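Local coordinates for protein histidinol-phosphate aminotransferase (PDB 3FTB) that probably transfers amino groups with the help of pyridoxal 5'-phosphate, as the histidinol-phosphate aminotransferase of histidine biosynthesis, at residues 190-193 with 194-197; 182-185 with 186-189; 268-271 with 272-276; 276-279 with 280-284. All blocks are in the same frame, centred on the assembly; numbering follows the deposited sequence.

The four contacts illustrate how short-range order at one place in a chain is tied to order at another. Contacts 1 and 2 follow each other along the chain, with centres about 9 Å apart, and are joined where Phe197 N meets Glu184 OE2 at 2.9 Å, probably as a hydrogen bond. Contacts 3 and 4 are successive parts of helix 262-285, share Arg276 and have centres about 12 Å apart. The two pairs touch, among other places, at Phe189, whose O takes a weak hydrogen bond from Arg276 NH1 at 3.3 Å. A bound phosphate, probably from the crystallisation liquor, lies about 3 Å from the Ser196 side chain and about 4 Å from that of Glu188.

Contact 1 (190-193 with 194-197); sequences TGDP and SSSF
The flat carboxylate of Asp192 is met by Ser194 OG, which donates to OD2 over 2.9 Å from the syn side, 25° out of the carboxylate plane. The other oxygen, OD1, accepts from Ser194 N, but that nitrogen is crowded in the model and its place is less certain. The group is swung toward the serines because CG stands anti to the backbone N of Asp192 (chi1 -178°). A water continues the network: it donates to Asp192 OD2 at 2.8 Å and lies 3.2 Å from Ser195 OG, thereby linking the carboxylate to a second serine. In the backbone, Ser195 N donates to Asp192 O at 2.6 Å from above the carbonyl plane, closing the turn. Ser195 CB also rests against Thr190 OG1, 3.5 Å away, while that hydroxyl has its hydrogen-bond partner in Ile187 O. Through OD2 and its carbonyl O, Asp192 thus holds the residues that follow, even though much of this region is exposed. Past the bend the chain turns inward, and the Ser196 side chain comes close to the bound phosphate, though any bond from its OG is weak and doubtful. The arrangement is that of a type I beta turn, Asp192 to Ser195, set in the loop between strands 179-183 and 207-212 of the large mixed sheet.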
loop_
_atom_site.group_PDB
_atom_site.type_symbol
_atom_site.label_atom_id
_atom_site.label_comp_id
_atom_site.label_asym_id
_atom_site.label_seq_id
_atom_site.Cartn_x
_atom_site.Cartn_y
_atom_site.Cartn_z
ATOM N N THR A 190 19.808 -10.417 -15.506
ATOM C CA THR A 190 20.273 -11.170 -16.671
ATOM C C THR A 190 20.698 -10.239 -17.817
ATOM O O THR A 190 21.708 -10.474 -18.484
ATOM C CB THR A 190 19.158 -12.094 -17.201
ATOM O OG1 THR A 190 18.197 -11.321 -17.932
ATOM C CG2 THR A 190 18.446 -12.784 -16.052
ATOM N N GLY A 191 19.914 -9.188 -18.049
ATOM C CA GLY A 191 20.218 -8.217 -19.086
ATOM C C GLY A 191 19.669 -8.593 -20.455
ATOM O O GLY A 191 19.356 -7.723 -21.274
ATOM N N ASP A 192 19.569 -9.893 -20.708
ATOM C CA ASP A 192 18.976 -10.394 -21.939
ATOM C C ASP A 192 17.455 -10.266 -21.867
ATOM O O ASP A 192 16.803 -11.040 -21.169
ATOM C CB ASP A 192 19.379 -11.861 -22.141
ATOM C CG ASP A 192 18.843 -12.453 -23.443
ATOM O OD1 ASP A 192 18.472 -11.669 -24.345
ATOM O OD2 ASP A 192 18.800 -13.702 -23.568
ATOM N N PRO A 193 16.912 -9.322 -22.627
ATOM C CA PRO A 193 15.481 -9.121 -22.747
ATOM C C PRO A 193 14.837 -10.354 -23.247
ATOM O O PRO A 193 13.670 -10.575 -23.131
ATOM C CB PRO A 193 15.377 -8.034 -23.803
ATOM C CG PRO A 193 16.666 -7.388 -23.838
ATOM C CD PRO A 193 17.670 -8.209 -23.209
ATOM N N SER A 194 15.640 -11.216 -23.806
ATOM C CA SER A 194 15.046 -12.433 -24.235
ATOM C C SER A 194 14.931 -13.447 -23.127
ATOM O O SER A 194 14.342 -14.451 -23.346
ATOM C CB SER A 194 15.564 -12.926 -25.599
ATOM O OG SER A 194 16.704 -13.720 -25.516
ATOM N N SER A 195 15.412 -13.102 -21.926
ATOM C CA SER A 195 15.247 -13.934 -20.730
ATOM C C SER A 195 13.880 -13.763 -20.087
ATOM O O SER A 195 13.380 -14.693 -19.441
ATOM C CB SER A 195 16.351 -13.664 -19.707
ATOM O OG SER A 195 17.527 -14.376 -20.060
ATOM N N SER A 196 13.278 -12.584 -20.270
ATOM C CA SER A 196 11.900 -12.344 -19.827
ATOM C C SER A 196 10.892 -12.796 -20.871
ATOM O O SER A 196 11.166 -12.801 -22.067
ATOM C CB SER A 196 11.664 -10.872 -19.493
ATOM O OG SER A 196 11.901 -10.055 -20.614
ATOM N N PHE A 197 9.718 -13.185 -20.401
ATOM C CA PHE A 197 8.628 -13.536 -21.283
ATOM C C PHE A 197 7.825 -12.303 -21.653
ATOM O O PHE A 197 6.783 -12.418 -22.294
ATOM C CB PHE A 197 7.713 -14.550 -20.604
ATOM C CG PHE A 197 8.227 -15.957 -20.663
ATOM C CD1 PHE A 197 9.286 -16.356 -19.854
ATOM C CD2 PHE A 197 7.661 -16.882 -21.529
ATOM C CE1 PHE A 197 9.771 -17.650 -19.914
ATOM C CE2 PHE A 197 8.139 -18.174 -21.585
ATOM C CZ PHE A 197 9.196 -18.560 -20.779
HETATM O O HOH W 1 20.372 -14.663 -21.519
#

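Contact 2 (182-185 with 186-189)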
loop_
_atom_site.group_PDB
_atom_site.type_symbol
_atom_site.label_atom_id
_atom_site.label_comp_id
_atom_site.label_asym_id
_atom_site.label_seq_id
_atom_site.Cartn_x
_atom_site.Cartn_y
_atom_site.Cartn_z
ATOM N N ILE A 182 4.150 -15.604 -14.082
ATOM C CA ILE A 182 5.608 -15.648 -14.027
ATOM C C ILE A 182 6.213 -14.499 -13.238
ATOM O O ILE A 182 6.165 -13.343 -13.673
ATOM C CB ILE A 182 6.244 -15.663 -15.422
ATOM C CG1 ILE A 182 5.609 -16.744 -16.279
ATOM C CG2 ILE A 182 7.711 -16.001 -15.326
ATOM C CD1 ILE A 182 6.391 -17.026 -17.541
ATOM N N ASP A 183 6.792 -14.836 -12.085
ATOM C CA ASP A 183 7.442 -13.863 -11.213
ATOM C C ASP A 183 8.853 -13.514 -11.723
ATOM O O ASP A 183 9.790 -14.321 -11.624
ATOM C CB ASP A 183 7.480 -14.419 -9.788
ATOM C CG ASP A 183 8.368 -13.611 -8.857
ATOM O OD1 ASP A 183 8.918 -12.576 -9.292
ATOM O OD2 ASP A 183 8.518 -14.022 -7.685
ATOM N N GLU A 184 8.995 -12.314 -12.281
ATOM C CA GLU A 184 10.250 -11.899 -12.901
ATOM C C GLU A 184 10.927 -10.751 -12.163
ATOM O O GLU A 184 11.539 -9.883 -12.779
ATOM C CB GLU A 184 10.009 -11.510 -14.362
ATOM C CG GLU A 184 9.814 -12.713 -15.292
ATOM C CD GLU A 184 9.783 -12.308 -16.742
ATOM O OE1 GLU A 184 10.051 -11.117 -17.079
ATOM O OE2 GLU A 184 9.487 -13.199 -17.551
ATOM N N ALA A 185 10.830 -10.765 -10.839
ATOM C CA ALA A 185 11.314 -9.657 -10.024
ATOM C C ALA A 185 12.827 -9.533 -10.090
ATOM O O ALA A 185 13.385 -8.478 -9.779
ATOM C CB ALA A 185 10.864 -9.829 -8.585
ATOM N N PHE A 186 13.480 -10.619 -10.501
ATOM C CA PHE A 186 14.932 -10.675 -10.568
ATOM C C PHE A 186 15.414 -10.592 -12.008
ATOM O O PHE A 186 16.594 -10.325 -12.248
ATOM C CB PHE A 186 15.460 -11.974 -9.950
ATOM C CG PHE A 186 15.440 -11.996 -8.444
ATOM C CD1 PHE A 186 16.265 -11.155 -7.712
ATOM C CD2 PHE A 186 14.617 -12.886 -7.760
ATOM C CE1 PHE A 186 16.266 -11.187 -6.321
ATOM C CE2 PHE A 186 14.612 -12.928 -6.372
ATOM C CZ PHE A 186 15.442 -12.075 -5.650
ATOM N N ILE A 187 14.501 -10.816 -12.953
ATOM C CA ILE A 187 14.852 -10.948 -14.363
ATOM C C ILE A 187 15.792 -9.840 -14.835
ATOM O O ILE A 187 16.404 -9.946 -15.895
ATOM C CB ILE A 187 13.607 -10.928 -15.262
ATOM C CG1 ILE A 187 13.877 -11.637 -16.595
ATOM C CG2 ILE A 187 13.189 -9.498 -15.519
ATOM C CD1 ILE A 187 13.900 -13.159 -16.517
ATOM N N GLU A 188 15.909 -8.784 -14.042
ATOM C CA GLU A 188 16.709 -7.629 -14.417
ATOM C C GLU A 188 18.179 -7.997 -14.518
ATOM O O GLU A 188 18.929 -7.457 -15.347
ATOM C CB GLU A 188 16.564 -6.566 -13.348
ATOM C CG GLU A 188 15.276 -6.633 -12.578
ATOM C CD GLU A 188 14.177 -5.913 -13.290
ATOM O OE1 GLU A 188 13.039 -6.032 -12.821
ATOM O OE2 GLU A 188 14.455 -5.240 -14.305
ATOM N N PHE A 189 18.570 -8.940 -13.668
ATOM C CA PHE A 189 19.968 -9.219 -13.402
ATOM C C PHE A 189 20.594 -10.088 -14.486
ATOM O O PHE A 189 21.765 -10.447 -14.391
ATOM C CB PHE A 189 20.122 -9.884 -12.029
ATOM C CG PHE A 189 19.801 -8.980 -10.861
ATOM C CD1 PHE A 189 20.786 -8.170 -10.297
ATOM C CD2 PHE A 189 18.531 -8.977 -10.294
ATOM C CE1 PHE A 189 20.489 -7.350 -9.212
ATOM C CE2 PHE A 189 18.235 -8.158 -9.209
ATOM C CZ PHE A 189 19.221 -7.355 -8.667
HETATM O O HOH W 2 12.492 -13.870 -10.171
#
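Ile187 sets CG1 opposite its backbone N (chi1 -156°), which brings CG2 to 3.2 Å from Glu184 O; Glu184, with CG beside its own N and the chain extended beyond, runs alongside Ile187 in the same direction. The two CB atoms, Glu184 CB and Ile187 CB, come within 3.8 Å. The motif is an Asx turn leading into a 3-10 segment, at the end of strand 179-183 in the large sheet of an aminotransferase of the class I and II family. Asp183 OD1 accepts from Ala185 N at 3.1 Å, met nearly along its C-O axis, and this bond forms where the chain leaves the strand. Glu184 O then accepts from Ile187 N, also at 3.1 Å; the donor stands 73° out of the carbonyl plane, a steep approach that fits the sharp bend. Two residues later, Phe189 N reaches Phe186 O at 2.8 Å, a bond of the 3-10 segment.

The acidic ends find their partners in other parts of the chain. Glu184 is gripped at both oxygens, by Arg211 through a salt bridge at OE1 and by the backbone of Phe197 at OE2, so the carboxylate is buried but well satisfied. Asp183 OD2 is hydrogen-bonded to Tyr111 OH. The Phe186 ring packs edge-to-face with Phe299. A water donates to Asp183 O at 3.1 Å and has only a weak link to Phe186 N.

Contact 3 (268-271 with 272-276)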
loop_
_atom_site.group_PDB
_atom_site.type_symbol
_atom_site.label_atom_id
_atom_site.label_comp_id
_atom_site.label_asym_id
_atom_site.label_seq_id
_atom_site.Cartn_x
_atom_site.Cartn_y
_atom_site.Cartn_z
ATOM N N SER A 268 25.072 -1.549 -13.476
ATOM C CA SER A 268 24.630 -2.671 -12.659
ATOM C C SER A 268 24.920 -4.008 -13.358
ATOM O O SER A 268 25.513 -4.910 -12.764
ATOM C CB SER A 268 23.140 -2.518 -12.306
ATOM O OG SER A 268 22.921 -1.387 -11.468
ATOM N N LEU A 269 24.504 -4.134 -14.617
ATOM C CA LEU A 269 24.878 -5.295 -15.430
ATOM C C LEU A 269 26.393 -5.494 -15.430
ATOM O O LEU A 269 26.888 -6.618 -15.324
ATOM C CB LEU A 269 24.379 -5.129 -16.867
ATOM C CG LEU A 269 23.029 -5.768 -17.209
ATOM C CD1 LEU A 269 22.272 -6.187 -15.958
ATOM C CD2 LEU A 269 22.188 -4.838 -18.077
ATOM N N LEU A 270 27.120 -4.390 -15.554
ATOM C CA LEU A 270 28.572 -4.404 -15.516
ATOM C C LEU A 270 29.022 -5.130 -14.247
ATOM O O LEU A 270 30.039 -5.835 -14.222
ATOM C CB LEU A 270 29.089 -2.963 -15.516
ATOM C CG LEU A 270 30.126 -2.579 -16.570
ATOM C CD1 LEU A 270 30.984 -1.430 -16.067
ATOM C CD2 LEU A 270 30.990 -3.775 -16.958
ATOM N N TRP A 271 28.239 -4.960 -13.190
ATOM C CA TRP A 271 28.572 -5.550 -11.910
ATOM C C TRP A 271 28.409 -7.072 -11.929
ATOM O O TRP A 271 29.409 -7.784 -11.985
ATOM C CB TRP A 271 27.778 -4.878 -10.782
ATOM C CG TRP A 271 27.596 -5.737 -9.590
ATOM C CD1 TRP A 271 28.574 -6.337 -8.851
ATOM C CD2 TRP A 271 26.354 -6.100 -8.984
ATOM N NE1 TRP A 271 28.016 -7.058 -7.827
ATOM C CE2 TRP A 271 26.654 -6.929 -7.884
ATOM C CE3 TRP A 271 25.017 -5.807 -9.265
ATOM C CZ2 TRP A 271 25.666 -7.471 -7.067
ATOM C CZ3 TRP A 271 24.035 -6.346 -8.449
ATOM C CH2 TRP A 271 24.363 -7.171 -7.369
ATOM N N ILE A 272 27.171 -7.572 -11.918
ATOM C CA ILE A 272 26.943 -9.021 -11.770
ATOM C C ILE A 272 27.507 -9.887 -12.872
ATOM O O ILE A 272 27.789 -11.051 -12.635
ATOM C CB ILE A 272 25.453 -9.425 -11.633
ATOM C CG1 ILE A 272 24.554 -8.413 -12.341
ATOM C CG2 ILE A 272 25.089 -9.717 -10.167
ATOM C CD1 ILE A 272 24.556 -8.548 -13.852
ATOM N N LYS A 273 27.627 -9.349 -14.079
ATOM C CA LYS A 273 28.210 -10.128 -15.162
ATOM C C LYS A 273 29.569 -10.667 -14.711
ATOM O O LYS A 273 29.773 -11.879 -14.640
ATOM C CB LYS A 273 28.323 -9.296 -16.440
ATOM C CG LYS A 273 26.976 -9.016 -17.110
ATOM C CD LYS A 273 27.160 -8.372 -18.479
ATOM C CE LYS A 273 25.827 -8.038 -19.137
ATOM N NZ LYS A 273 24.989 -9.239 -19.405
ATOM N N LYS A 274 30.470 -9.751 -14.370
ATOM C CA LYS A 274 31.778 -10.089 -13.822
ATOM C C LYS A 274 31.698 -10.768 -12.463
ATOM O O LYS A 274 32.080 -11.927 -12.307
ATOM C CB LYS A 274 32.627 -8.827 -13.666
ATOM C CG LYS A 274 33.090 -8.201 -14.964
ATOM C CD LYS A 274 34.299 -7.311 -14.715
ATOM C CE LYS A 274 34.500 -6.313 -15.847
ATOM N NZ LYS A 274 33.503 -5.204 -15.819
ATOM N N GLU A 275 31.223 -10.021 -11.474
ATOM C CA GLU A 275 31.219 -10.491 -10.098
ATOM C C GLU A 275 30.551 -11.860 -9.938
ATOM O O GLU A 275 31.089 -12.745 -9.265
ATOM C CB GLU A 275 30.599 -9.443 -9.165
ATOM C CG GLU A 275 30.851 -9.705 -7.687
ATOM C CD GLU A 275 32.318 -10.004 -7.374
ATOM O OE1 GLU A 275 33.191 -9.550 -8.142
ATOM O OE2 GLU A 275 32.599 -10.687 -6.359
ATOM N N ARG A 276 29.397 -12.053 -10.568
ATOM C CA ARG A 276 28.718 -13.340 -10.448
ATOM C C ARG A 276 29.638 -14.453 -10.916
ATOM O O ARG A 276 29.715 -15.504 -10.291
ATOM C CB ARG A 276 27.401 -13.384 -11.231
ATOM C CG ARG A 276 26.656 -14.720 -11.101
ATOM C CD ARG A 276 25.320 -14.724 -11.839
ATOM N NE ARG A 276 25.432 -14.143 -13.176
ATOM C CZ ARG A 276 24.638 -13.184 -13.648
ATOM N NH1 ARG A 276 23.645 -12.716 -12.901
ATOM N NH2 ARG A 276 24.829 -12.696 -14.869
#
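Ile272 covers one face of the Trp271 indole with its methyl CG2, the two side chains crossing obliquely. It is a CH-pi contact within helix 262-285: CG2 of Ile272 lies 3.7 Å from the centroid of the six-membered ring of Trp271 and only 4° from its normal. With chi1 at 155°, close to trans, Trp271 sends its indole out from the helix, where Ile272 CG2 can cover that face. One turn further on, Glu275 comes to the five-membered part of the indole, its CB 3.7 Å from Trp271 CD1, and its carboxylate is nearly parallel to the ring. The polar ends are held by other parts of the chain: Trp271 NE1 donates to Lys342 O, and Glu275 OE2 forms a salt bridge with Arg278 and accepts from Asn347.

Ile272 also reaches in a second direction, to Leu269. The two run side by side in the same direction, and their CD1 atoms, Leu269 CD1 and Ile272 CD1, meet at 3.9 Å. Lys273 lends the hydrocarbon part of its long side chain, laying CE 4.0 Å from Leu269 CB, while the chain bends at its last torsion and carries NZ away from Leu269. Trp271 is buried against Pro37, Leu38 and Phe189, whereas Lys273 and Lys274 are exposed. The backbone keeps i to i+4 bonds here: Ile272 N reaches Ser268 O and Lys273 N reaches Leu269 O. Glu275 N closes on Trp271 O at 2.9 Å.

Contact 4 (276-279 with 280-284); sequences RKRF and IEELN
Helix 262-285 is amphipathic near its C-terminal end, and this contact spans two successive turns of it, with apolar residues on one face and charges on others. On the inner face Phe279 and Leu283 are packed four residues apart. The Phe279 ring, its first torsion trans (chi1 -166°), projects outward from the helix, and Leu283 from the next turn comes over one of its faces: Leu283 CG sits there offset toward the rim, and Leu283 CD1 touches Phe279 CE2 at 3.8 Å. Ile280 stands nearly at right angles to Phe279, its CD1 4.0 Å from Phe279 CD2 and 3.2 Å from Arg276 O. Val300 of strand 299-304 touches Phe279, Ile280 and Leu283, so this face closes onto the five-stranded sheet; Leu283 also meets Leu354 of helix 344-359.

Charges occupy other positions around the turn. Lys277 NZ and Glu281 OE2 form a salt bridge at 3.3 Å, weak as a hydrogen bond, in the spacing of one helical turn. Glu282 CG lies over one face of the Arg278 guanidinium, whereas the charged ends do not meet, Arg278 NH1 and Glu282 OE2 being 5.1 Å apart. Besides Glu275, Arg278 has Thr348 as a partner. In the backbone, Arg278 O receives a nearly straight bond from Glu282 N at 2.9 Å (170°) and a weak one from Glu281 N. The Lys277-Glu281 pair is weak and exposed and probably adds little stability; Lys277 also touches a crystal neighbour, which may influence it. The apolar side chains are what meets the sheet.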
loop_
_atom_site.group_PDB
_atom_site.type_symbol
_atom_site.label_atom_id
_atom_site.label_comp_id
_atom_site.label_asym_id
_atom_site.label_seq_id
_atom_site.Cartn_x
_atom_site.Cartn_y
_atom_site.Cartn_z
ATOM N N ARG A 276 29.397 -12.053 -10.568
ATOM C CA ARG A 276 28.718 -13.340 -10.448
ATOM C C ARG A 276 29.638 -14.453 -10.916
ATOM O O ARG A 276 29.715 -15.504 -10.291
ATOM C CB ARG A 276 27.401 -13.384 -11.231
ATOM C CG ARG A 276 26.656 -14.720 -11.101
ATOM C CD ARG A 276 25.320 -14.724 -11.839
ATOM N NE ARG A 276 25.432 -14.143 -13.176
ATOM C CZ ARG A 276 24.638 -13.184 -13.648
ATOM N NH1 ARG A 276 23.645 -12.716 -12.901
ATOM N NH2 ARG A 276 24.829 -12.696 -14.869
ATOM N N LYS A 277 30.338 -14.208 -12.019
ATOM C CA LYS A 277 31.228 -15.204 -12.609
ATOM C C LYS A 277 32.393 -15.547 -11.685
ATOM O O LYS A 277 32.761 -16.714 -11.552
ATOM C CB LYS A 277 31.751 -14.724 -13.971
ATOM C CG LYS A 277 32.451 -15.799 -14.786
ATOM C CD LYS A 277 32.883 -15.266 -16.142
ATOM C CE LYS A 277 33.777 -16.266 -16.867
ATOM N NZ LYS A 277 35.051 -16.516 -16.131
ATOM N N ARG A 278 32.963 -14.529 -11.046
ATOM C CA ARG A 278 34.082 -14.726 -10.132
ATOM C C ARG A 278 33.618 -15.396 -8.846
ATOM O O ARG A 278 34.178 -16.401 -8.413
ATOM C CB ARG A 278 34.747 -13.386 -9.796
ATOM C CG ARG A 278 36.071 -13.517 -9.054
ATOM C CD ARG A 278 36.516 -12.185 -8.465
ATOM N NE ARG A 278 35.677 -11.786 -7.339
ATOM C CZ ARG A 278 36.073 -11.784 -6.069
ATOM N NH1 ARG A 278 37.305 -12.160 -5.760
ATOM N NH2 ARG A 278 35.240 -11.403 -5.107
ATOM N N PHE A 279 32.595 -14.814 -8.233
ATOM C CA PHE A 279 32.035 -15.330 -6.992
ATOM C C PHE A 279 31.879 -16.857 -7.055
ATOM O O PHE A 279 32.276 -17.581 -6.134
ATOM C CB PHE A 279 30.687 -14.645 -6.701
ATOM C CG PHE A 279 30.190 -14.853 -5.299
ATOM C CD1 PHE A 279 30.923 -14.393 -4.212
ATOM C CD2 PHE A 279 29.002 -15.520 -5.061
ATOM C CE1 PHE A 279 30.473 -14.585 -2.931
ATOM C CE2 PHE A 279 28.553 -15.719 -3.774
ATOM C CZ PHE A 279 29.294 -15.249 -2.707
ATOM N N ILE A 280 31.320 -17.342 -8.159
ATOM C CA ILE A 280 31.050 -18.765 -8.319
ATOM C C ILE A 280 32.332 -19.595 -8.461
ATOM O O ILE A 280 32.355 -20.778 -8.103
ATOM C CB ILE A 280 30.122 -19.029 -9.523
ATOM C CG1 ILE A 280 28.643 -18.902 -9.122
ATOM C CG2 ILE A 280 30.377 -20.416 -10.099
ATOM C CD1 ILE A 280 28.278 -17.621 -8.377
ATOM N N GLU A 281 33.397 -18.989 -8.983
ATOM C CA GLU A 281 34.666 -19.712 -9.120
ATOM C C GLU A 281 35.332 -19.813 -7.765
ATOM O O GLU A 281 35.872 -20.860 -7.403
ATOM C CB GLU A 281 35.592 -19.046 -10.143
ATOM C CG GLU A 281 35.195 -19.342 -11.593
ATOM C CD GLU A 281 35.783 -18.358 -12.587
ATOM O OE1 GLU A 281 36.121 -17.230 -12.162
ATOM O OE2 GLU A 281 35.902 -18.707 -13.787
ATOM N N GLU A 282 35.275 -18.724 -7.007
ATOM C CA GLU A 282 35.756 -18.735 -5.635
ATOM C C GLU A 282 34.981 -19.722 -4.745
ATOM O O GLU A 282 35.586 -20.425 -3.927
ATOM C CB GLU A 282 35.707 -17.325 -5.058
ATOM C CG GLU A 282 36.507 -16.336 -5.872
ATOM C CD GLU A 282 37.916 -16.821 -6.103
ATOM O OE1 GLU A 282 38.285 -17.026 -7.279
ATOM O OE2 GLU A 282 38.644 -17.019 -5.107
ATOM N N LEU A 283 33.656 -19.781 -4.896
ATOM C CA LEU A 283 32.841 -20.705 -4.101
ATOM C C LEU A 283 33.189 -22.138 -4.464
ATOM O O LEU A 283 33.122 -23.040 -3.625
ATOM C CB LEU A 283 31.334 -20.480 -4.312
ATOM C CG LEU A 283 30.554 -19.421 -3.521
ATOM C CD1 LEU A 283 29.096 -19.516 -3.905
ATOM C CD2 LEU A 283 30.705 -19.574 -2.006
ATOM N N ASN A 284 33.563 -22.348 -5.722
ATOM C CA ASN A 284 33.816 -23.702 -6.212
ATOM C C ASN A 284 35.086 -24.293 -5.605
ATOM O O ASN A 284 35.258 -25.509 -5.568
ATOM C CB ASN A 284 33.862 -23.736 -7.747
ATOM C CG ASN A 284 32.502 -24.028 -8.375
ATOM O OD1 ASN A 284 32.084 -23.344 -9.304
ATOM N ND2 ASN A 284 31.813 -25.054 -7.874
#